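Local coordinates for protein uricase (Arthrobacter globiformis, PDB 2YZC) that catalyses the oxidation of uric acid by molecular oxygen to 5-hydroxyisourate and hydrogen peroxide, the former being further processed to (S)-allantoin, at residues Thr85-Thr97 / Arg133-Ile146. Residues are numbered along the deposited sequence; the frame is centred on the assembly and turned at random.
Sequences TEEFLLRLGKHFT and RTAVLEISGSEQAI
L137 and I139 rise from their strand as two bumps, side by side, that face G93 of helix 85-97, where the lack of a side chain leaves a hollow. I139 CD1 reaches into it, 3.3 Å from G93 C, while L137 CD2 lies 3.3 Å from L89 O; even a methyl group at G93 would collide with both. With chi1 161° carrying CG of L137 away from the backbone N and chi2 71° splitting the two methyls, CD1 meets L90 CD2 at 3.8 Å. L90 lies across the groove between L137 and I146, one on each strand of the hairpin. Nearer the helix start the relief reverses: A135 is a shallow spot, small enough for L89 CD1 to rest 3.9 Å from its CB, with E86 CG beside it. The E86 chain bends at chi2 and turns its carboxylate to R133 in a salt bridge (OE1 to NH2, 3.0 Å) of weak hydrogen bonds, the planes 68° apart; R133 NH1 pairs with D200, and a water joins E86 OE2, R133 NE and T134 O. With an alanine here, R133 would probably lose one of its two carboxylates and a gap would open beside A135 and I146. The helix, 26° from strand 133-140, packs on the antiparallel sheet as in the tunnelling fold (T-fold) of uricases, with strand 38-50 touching T85, F88 and F96, and helix 199-216 bringing F199 against E86, R133 and I146.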
ATOM      1  N   THR A  85       0.653 -18.635  19.352  1.00 19.84           N
ATOM      2  CA  THR A  85      -0.042 -18.595  18.077  1.00 19.03           C
ATOM      3  C   THR A  85      -0.054 -19.988  17.446  1.00 20.10           C
ATOM      4  O   THR A  85      -1.076 -20.433  16.920  1.00 19.08           O
ATOM      5  CB  THR A  85       0.646 -17.600  17.127  1.00 20.14           C
ATOM      6  OG1 THR A  85       0.584 -16.288  17.700  1.00 22.72           O
ATOM      7  CG2 THR A  85      -0.030 -17.592  15.766  1.00 19.73           C
ATOM      8  N   GLU A  86       1.078 -20.683  17.501  1.00 20.31           N
ATOM      9  CA  GLU A  86       1.144 -22.020  16.924  1.00 21.23           C
ATOM     10  C   GLU A  86       0.165 -22.981  17.597  1.00 20.32           C
ATOM     11  O   GLU A  86      -0.479 -23.789  16.931  1.00 22.98           O
ATOM     12  CB  GLU A  86       2.572 -22.571  17.005  1.00 21.86           C
ATOM     13  CG  GLU A  86       3.545 -21.849  16.090  1.00 24.07           C
ATOM     14  CD  GLU A  86       4.288 -20.705  16.771  1.00 27.24           C
ATOM     15  OE1 GLU A  86       3.708 -20.037  17.657  1.00 25.74           O
ATOM     16  OE2 GLU A  86       5.461 -20.466  16.404  1.00 29.45           O
ATOM     17  N   GLU A  87       0.044 -22.899  18.915  1.00 20.15           N
ATOM     18  CA  GLU A  87      -0.875 -23.778  19.626  1.00 21.82           C
ATOM     19  C   GLU A  87      -2.328 -23.441  19.306  1.00 21.38           C
ATOM     20  O   GLU A  87      -3.195 -24.315  19.318  1.00 19.92           O
ATOM     21  CB  GLU A  87      -0.603 -23.704  21.128  1.00 26.23           C
ATOM     22  CG  GLU A  87       0.741 -24.326  21.485  1.00 32.28           C
ATOM     23  CD  GLU A  87       1.193 -24.000  22.887  1.00 35.65           C
ATOM     24  OE1 GLU A  87       0.572 -24.500  23.849  1.00 39.90           O
ATOM     25  OE2 GLU A  87       2.171 -23.236  23.024  1.00 35.20           O
ATOM     26  N   PHE A  88      -2.593 -22.176  19.003  1.00 19.80           N
ATOM     27  CA  PHE A  88      -3.945 -21.765  18.648  1.00 18.69           C
ATOM     28  C   PHE A  88      -4.281 -22.401  17.302  1.00 18.31           C
ATOM     29  O   PHE A  88      -5.366 -22.951  17.116  1.00 15.96           O
ATOM     30  CB  PHE A  88      -4.029 -20.240  18.529  1.00 18.19           C
ATOM     31  CG  PHE A  88      -5.416 -19.726  18.238  1.00 20.86           C
ATOM     32  CD1 PHE A  88      -6.477 -20.014  19.095  1.00 21.60           C
ATOM     33  CD2 PHE A  88      -5.657 -18.935  17.118  1.00 22.15           C
ATOM     34  CE1 PHE A  88      -7.762 -19.519  18.841  1.00 19.99           C
ATOM     35  CE2 PHE A  88      -6.936 -18.434  16.854  1.00 22.41           C
ATOM     36  CZ  PHE A  88      -7.992 -18.727  17.721  1.00 21.84           C
ATOM     37  N   LEU A  89      -3.340 -22.333  16.363  1.00 16.39           N
ATOM     38  CA  LEU A  89      -3.567 -22.905  15.044  1.00 16.86           C
ATOM     39  C   LEU A  89      -3.743 -24.422  15.125  1.00 18.29           C
ATOM     40  O   LEU A  89      -4.566 -24.998  14.404  1.00 16.71           O
ATOM     41  CB  LEU A  89      -2.402 -22.562  14.105  1.00 18.92           C
ATOM     42  CG  LEU A  89      -2.166 -21.079  13.791  1.00 18.26           C
ATOM     43  CD1 LEU A  89      -0.962 -20.947  12.868  1.00 18.93           C
ATOM     44  CD2 LEU A  89      -3.404 -20.473  13.141  1.00 18.30           C
ATOM     45  N   LEU A  90      -2.973 -25.066  15.998  1.00 17.88           N
ATOM     46  CA  LEU A  90      -3.063 -26.517  16.161  1.00 19.31           C
ATOM     47  C   LEU A  90      -4.458 -26.927  16.627  1.00 21.65           C
ATOM     48  O   LEU A  90      -5.009 -27.936  16.172  1.00 20.70           O
ATOM     49  CB  LEU A  90      -2.002 -27.003  17.156  1.00 20.40           C
ATOM     50  CG  LEU A  90      -0.570 -27.078  16.605  1.00 22.67           C
ATOM     51  CD1 LEU A  90       0.437 -27.224  17.740  1.00 24.33           C
ATOM     52  CD2 LEU A  90      -0.470 -28.262  15.648  1.00 26.66           C
ATOM     53  N   ARG A  91      -5.040 -26.140  17.522  1.00 21.55           N
ATOM     54  CA  ARG A  91      -6.373 -26.455  18.000  1.00 23.22           C
ATOM     55  C   ARG A  91      -7.375 -26.359  16.850  1.00 22.19           C
ATOM     56  O   ARG A  91      -8.216 -27.242  16.671  1.00 19.92           O
ATOM     57  CB  ARG A  91      -6.786 -25.509  19.126  1.00 24.57           C
ATOM     58  CG  ARG A  91      -8.134 -25.886  19.717  1.00 28.19           C
ATOM     59  CD  ARG A  91      -8.615 -24.927  20.785  1.00 30.73           C
ATOM     60  NE  ARG A  91      -9.943 -25.330  21.242  1.00 34.90           N
ATOM     61  CZ  ARG A  91     -10.715 -24.618  22.053  1.00 33.43           C
ATOM     62  NH1 ARG A  91     -10.301 -23.446  22.511  1.00 33.23           N
ATOM     63  NH2 ARG A  91     -11.908 -25.081  22.404  1.00 35.34           N
ATOM     64  N   LEU A  92      -7.275 -25.287  16.067  1.00 20.57           N
ATOM     65  CA  LEU A  92      -8.171 -25.083  14.932  1.00 20.77           C
ATOM     66  C   LEU A  92      -8.041 -26.206  13.908  1.00 21.30           C
ATOM     67  O   LEU A  92      -9.038 -26.778  13.468  1.00 21.24           O
ATOM     68  CB  LEU A  92      -7.870 -23.739  14.251  1.00 22.28           C
ATOM     69  CG  LEU A  92      -8.370 -22.483  14.971  1.00 24.78           C
ATOM     70  CD1 LEU A  92      -7.714 -21.233  14.388  1.00 22.49           C
ATOM     71  CD2 LEU A  92      -9.888 -22.417  14.844  1.00 22.91           C
ATOM     72  N   GLY A  93      -6.804 -26.511  13.529  1.00 20.10           N
ATOM     73  CA  GLY A  93      -6.565 -27.556  12.553  1.00 21.00           C
ATOM     74  C   GLY A  93      -7.121 -28.904  12.961  1.00 20.53           C
ATOM     75  O   GLY A  93      -7.768 -29.582  12.161  1.00 20.93           O
ATOM     76  N   LYS A  94      -6.866 -29.305  14.201  1.00 21.03           N
ATOM     77  CA  LYS A  94      -7.358 -30.590  14.684  1.00 22.73           C
ATOM     78  C   LYS A  94      -8.881 -30.606  14.707  1.00 21.23           C
ATOM     79  O   LYS A  94      -9.500 -31.622  14.394  1.00 22.30           O
ATOM     80  CB  LYS A  94      -6.820 -30.878  16.085  1.00 23.96           C
ATOM     81  CG  LYS A  94      -5.308 -31.015  16.157  1.00 28.39           C
ATOM     82  CD  LYS A  94      -4.864 -31.236  17.596  1.00 33.60           C
ATOM     83  CE  LYS A  94      -3.355 -31.205  17.727  1.00 34.65           C
ATOM     84  NZ  LYS A  94      -2.927 -31.306  19.156  1.00 37.87           N
ATOM     85  N   HIS A  95      -9.477 -29.476  15.072  1.00 20.66           N
ATOM     86  CA  HIS A  95     -10.931 -29.363  15.134  1.00 20.75           C
ATOM     87  C   HIS A  95     -11.601 -29.672  13.800  1.00 21.06           C
ATOM     88  O   HIS A  95     -12.502 -30.511  13.727  1.00 20.41           O
ATOM     89  CB  HIS A  95     -11.346 -27.953  15.557  1.00 20.79           C
ATOM     90  CG  HIS A  95     -12.794 -27.663  15.316  1.00 21.79           C
ATOM     91  ND1 HIS A  95     -13.803 -28.247  16.051  1.00 23.09           N
ATOM     92  CD2 HIS A  95     -13.405 -26.892  14.385  1.00 21.69           C
ATOM     93  CE1 HIS A  95     -14.974 -27.850  15.582  1.00 24.20           C
ATOM     94  NE2 HIS A  95     -14.760 -27.028  14.572  1.00 24.43           N
ATOM     95  N   PHE A  96     -11.173 -28.981  12.748  1.00 19.77           N
ATOM     96  CA  PHE A  96     -11.769 -29.187  11.434  1.00 20.97           C
ATOM     97  C   PHE A  96     -11.481 -30.555  10.832  1.00 21.25           C
ATOM     98  O   PHE A  96     -12.377 -31.185  10.271  1.00 24.39           O
ATOM     99  CB  PHE A  96     -11.320 -28.090  10.468  1.00 19.31           C
ATOM    100  CG  PHE A  96     -11.884 -26.741  10.796  1.00 21.11           C
ATOM    101  CD1 PHE A  96     -13.253 -26.509  10.710  1.00 20.31           C
ATOM    102  CD2 PHE A  96     -11.056 -25.718  11.243  1.00 19.74           C
ATOM    103  CE1 PHE A  96     -13.791 -25.271  11.072  1.00 21.23           C
ATOM    104  CE2 PHE A  96     -11.583 -24.477  11.606  1.00 22.30           C
ATOM    105  CZ  PHE A  96     -12.949 -24.256  11.521  1.00 21.04           C
ATOM    106  N   THR A  97     -10.244 -31.020  10.947  1.00 22.26           N
ATOM    107  CA  THR A  97      -9.889 -32.317  10.382  1.00 24.33           C
ATOM    108  C   THR A  97     -10.601 -33.464  11.100  1.00 27.19           C
ATOM    109  O   THR A  97     -11.094 -34.397  10.461  1.00 27.52           O
ATOM    110  CB  THR A  97      -8.366 -32.543  10.432  1.00 24.24           C
ATOM    111  OG1 THR A  97      -7.910 -32.456  11.784  1.00 28.65           O
ATOM    112  CG2 THR A  97      -7.646 -31.485   9.602  1.00 22.25           C
ATOM    113  N   ARG A 133       5.537 -11.517  13.176  1.00 18.01           N
ATOM    114  CA  ARG A 133       5.803 -12.939  13.346  1.00 17.63           C
ATOM    115  C   ARG A 133       4.733 -13.736  12.606  1.00 18.68           C
ATOM    116  O   ARG A 133       3.556 -13.362  12.609  1.00 17.23           O
ATOM    117  CB  ARG A 133       5.800 -13.279  14.837  1.00 19.29           C
ATOM    118  CG  ARG A 133       5.837 -14.765  15.175  1.00 19.98           C
ATOM    119  CD  ARG A 133       5.964 -14.947  16.681  1.00 19.97           C
ATOM    120  NE  ARG A 133       5.803 -16.337  17.090  1.00 21.25           N
ATOM    121  CZ  ARG A 133       5.866 -16.756  18.351  1.00 21.81           C
ATOM    122  NH1 ARG A 133       6.096 -15.890  19.330  1.00 18.64           N
ATOM    123  NH2 ARG A 133       5.679 -18.040  18.634  1.00 20.20           N
ATOM    124  N   THR A 134       5.144 -14.830  11.968  1.00 16.16           N
ATOM    125  CA  THR A 134       4.207 -15.651  11.222  1.00 17.97           C
ATOM    126  C   THR A 134       4.270 -17.116  11.634  1.00 18.41           C
ATOM    127  O   THR A 134       5.272 -17.585  12.171  1.00 16.78           O
ATOM    128  CB  THR A 134       4.483 -15.577   9.702  1.00 21.17           C
ATOM    129  OG1 THR A 134       5.751 -16.183   9.413  1.00 20.23           O
ATOM    130  CG2 THR A 134       4.506 -14.131   9.231  1.00 23.90           C
ATOM    131  N   ALA A 135       3.182 -17.830  11.377  1.00 18.39           N
ATOM    132  CA  ALA A 135       3.105 -19.253  11.676  1.00 18.16           C
ATOM    133  C   ALA A 135       2.148 -19.871  10.669  1.00 18.94           C
ATOM    134  O   ALA A 135       1.113 -19.291  10.340  1.00 18.60           O
ATOM    135  CB  ALA A 135       2.600 -19.483  13.105  1.00 17.93           C
ATOM    136  N   VAL A 136       2.514 -21.041  10.163  1.00 17.72           N
ATOM    137  CA  VAL A 136       1.687 -21.749   9.203  1.00 18.14           C
ATOM    138  C   VAL A 136       1.655 -23.199   9.628  1.00 19.49           C
ATOM    139  O   VAL A 136       2.699 -23.795   9.899  1.00 19.40           O
ATOM    140  CB  VAL A 136       2.270 -21.689   7.769  1.00 20.83           C
ATOM    141  CG1 VAL A 136       1.460 -22.586   6.844  1.00 23.58           C
ATOM    142  CG2 VAL A 136       2.254 -20.253   7.248  1.00 22.25           C
ATOM    143  N   LEU A 137       0.454 -23.752   9.708  1.00 19.10           N
ATOM    144  CA  LEU A 137       0.282 -25.151  10.068  1.00 20.50           C
ATOM    145  C   LEU A 137      -0.414 -25.841   8.915  1.00 20.25           C
ATOM    146  O   LEU A 137      -1.377 -25.312   8.362  1.00 20.45           O
ATOM    147  CB  LEU A 137      -0.597 -25.300  11.324  1.00 18.96           C
ATOM    148  CG  LEU A 137      -1.205 -26.702  11.520  1.00 21.15           C
ATOM    149  CD1 LEU A 137      -0.121 -27.695  11.920  1.00 17.08           C
ATOM    150  CD2 LEU A 137      -2.296 -26.656  12.590  1.00 19.99           C
ATOM    151  N   GLU A 138       0.093 -27.001   8.519  1.00 20.43           N
ATOM    152  CA  GLU A 138      -0.564 -27.771   7.481  1.00 21.04           C
ATOM    153  C   GLU A 138      -0.767 -29.164   8.040  1.00 21.76           C
ATOM    154  O   GLU A 138       0.150 -29.753   8.609  1.00 21.97           O
ATOM    155  CB  GLU A 138       0.259 -27.836   6.188  1.00 23.92           C
ATOM    156  CG  GLU A 138       0.014 -26.660   5.244  1.00 28.67           C
ATOM    157  CD  GLU A 138       0.304 -26.986   3.782  1.00 33.18           C
ATOM    158  OE1 GLU A 138       0.176 -26.075   2.932  1.00 34.02           O
ATOM    159  OE2 GLU A 138       0.655 -28.149   3.477  1.00 34.63           O
ATOM    160  N   ILE A 139      -1.986 -29.672   7.910  1.00 21.49           N
ATOM    161  CA  ILE A 139      -2.304 -31.009   8.385  1.00 22.10           C
ATOM    162  C   ILE A 139      -2.601 -31.879   7.177  1.00 23.53           C
ATOM    163  O   ILE A 139      -3.338 -31.481   6.271  1.00 23.45           O
ATOM    164  CB  ILE A 139      -3.545 -31.025   9.313  1.00 20.81           C
ATOM    165  CG1 ILE A 139      -3.228 -30.318  10.633  1.00 22.69           C
ATOM    166  CG2 ILE A 139      -3.963 -32.468   9.597  1.00 22.84           C
ATOM    167  CD1 ILE A 139      -4.426 -30.220  11.580  1.00 20.55           C
ATOM    168  N   SER A 140      -2.001 -33.063   7.165  1.00 24.48           N
ATOM    169  CA  SER A 140      -2.199 -34.026   6.099  1.00 27.89           C
ATOM    170  C   SER A 140      -2.332 -35.349   6.834  1.00 29.58           C
ATOM    171  O   SER A 140      -1.334 -35.938   7.249  1.00 30.95           O
ATOM    172  CB  SER A 140      -0.987 -34.052   5.168  1.00 28.86           C
ATOM    173  OG  SER A 140      -1.189 -34.956   4.096  1.00 32.30           O
ATOM    174  N   GLY A 141      -3.566 -35.801   7.016  1.00 31.14           N
ATOM    175  CA  GLY A 141      -3.783 -37.040   7.736  1.00 33.45           C
ATOM    176  C   GLY A 141      -3.413 -36.799   9.185  1.00 33.45           C
ATOM    177  O   GLY A 141      -3.924 -35.871   9.812  1.00 33.19           O
ATOM    178  N   SER A 142      -2.512 -37.612   9.722  1.00 33.47           N
ATOM    179  CA  SER A 142      -2.099 -37.440  11.107  1.00 33.85           C
ATOM    180  C   SER A 142      -0.846 -36.573  11.210  1.00 32.19           C
ATOM    181  O   SER A 142      -0.400 -36.242  12.308  1.00 31.40           O
ATOM    182  CB  SER A 142      -1.854 -38.806  11.765  1.00 35.32           C
ATOM    183  OG  SER A 142      -0.895 -39.567  11.052  1.00 37.03           O
ATOM    184  N   GLU A 143      -0.287 -36.188  10.064  1.00 31.84           N
ATOM    185  CA  GLU A 143       0.917 -35.365  10.067  1.00 30.96           C
ATOM    186  C   GLU A 143       0.596 -33.892  10.284  1.00 28.60           C
ATOM    187  O   GLU A 143      -0.272 -33.327   9.615  1.00 28.04           O
ATOM    188  CB  GLU A 143       1.687 -35.509   8.749  1.00 34.67           C
ATOM    189  CG  GLU A 143       3.119 -34.993   8.844  1.00 39.63           C
ATOM    190  CD  GLU A 143       3.783 -34.776   7.489  1.00 43.48           C
ATOM    191  OE1 GLU A 143       3.633 -35.635   6.591  1.00 44.42           O
ATOM    192  OE2 GLU A 143       4.471 -33.745   7.331  1.00 44.05           O
ATOM    193  N   GLN A 144       1.306 -33.282  11.226  1.00 25.10           N
ATOM    194  CA  GLN A 144       1.150 -31.870  11.543  1.00 25.34           C
ATOM    195  C   GLN A 144       2.494 -31.187  11.289  1.00 26.70           C
ATOM    196  O   GLN A 144       3.479 -31.481  11.968  1.00 29.52           O
ATOM    197  CB  GLN A 144       0.747 -31.712  13.005  1.00 24.07           C
ATOM    198  CG  GLN A 144      -0.657 -32.206  13.298  1.00 25.46           C
ATOM    199  CD  GLN A 144      -0.843 -32.604  14.746  1.00 26.89           C
ATOM    200  OE1 GLN A 144      -0.155 -32.102  15.633  1.00 27.96           O
ATOM    201  NE2 GLN A 144      -1.790 -33.501  14.994  1.00 28.79           N
ATOM    202  N   ALA A 145       2.533 -30.290  10.306  1.00 22.73           N
ATOM    203  CA  ALA A 145       3.765 -29.581   9.959  1.00 19.99           C
ATOM    204  C   ALA A 145       3.609 -28.099  10.256  1.00 20.72           C
ATOM    205  O   ALA A 145       2.612 -27.489   9.861  1.00 18.75           O
ATOM    206  CB  ALA A 145       4.082 -29.780   8.489  1.00 17.57           C
ATOM    207  N   ILE A 146       4.600 -27.531  10.941  1.00 19.42           N
ATOM    208  CA  ILE A 146       4.582 -26.120  11.306  1.00 20.09           C
ATOM    209  C   ILE A 146       5.804 -25.348  10.819  1.00 19.87           C
ATOM    210  O   ILE A 146       6.951 -25.791  10.981  1.00 17.54           O
ATOM    211  CB  ILE A 146       4.506 -25.944  12.836  1.00 20.76           C
ATOM    212  CG1 ILE A 146       3.221 -26.575  13.369  1.00 18.62           C
ATOM    213  CG2 ILE A 146       4.569 -24.469  13.196  1.00 20.36           C
ATOM    214  CD1 ILE A 146       3.133 -26.578  14.883  1.00 21.91           C
TER
HETATM  215  O   HOH W   1       5.369 -18.146  14.932  1.00 23.11           O
HETATM  216  O   HOH W   2      -0.381 -31.630  18.256  1.00 32.01           O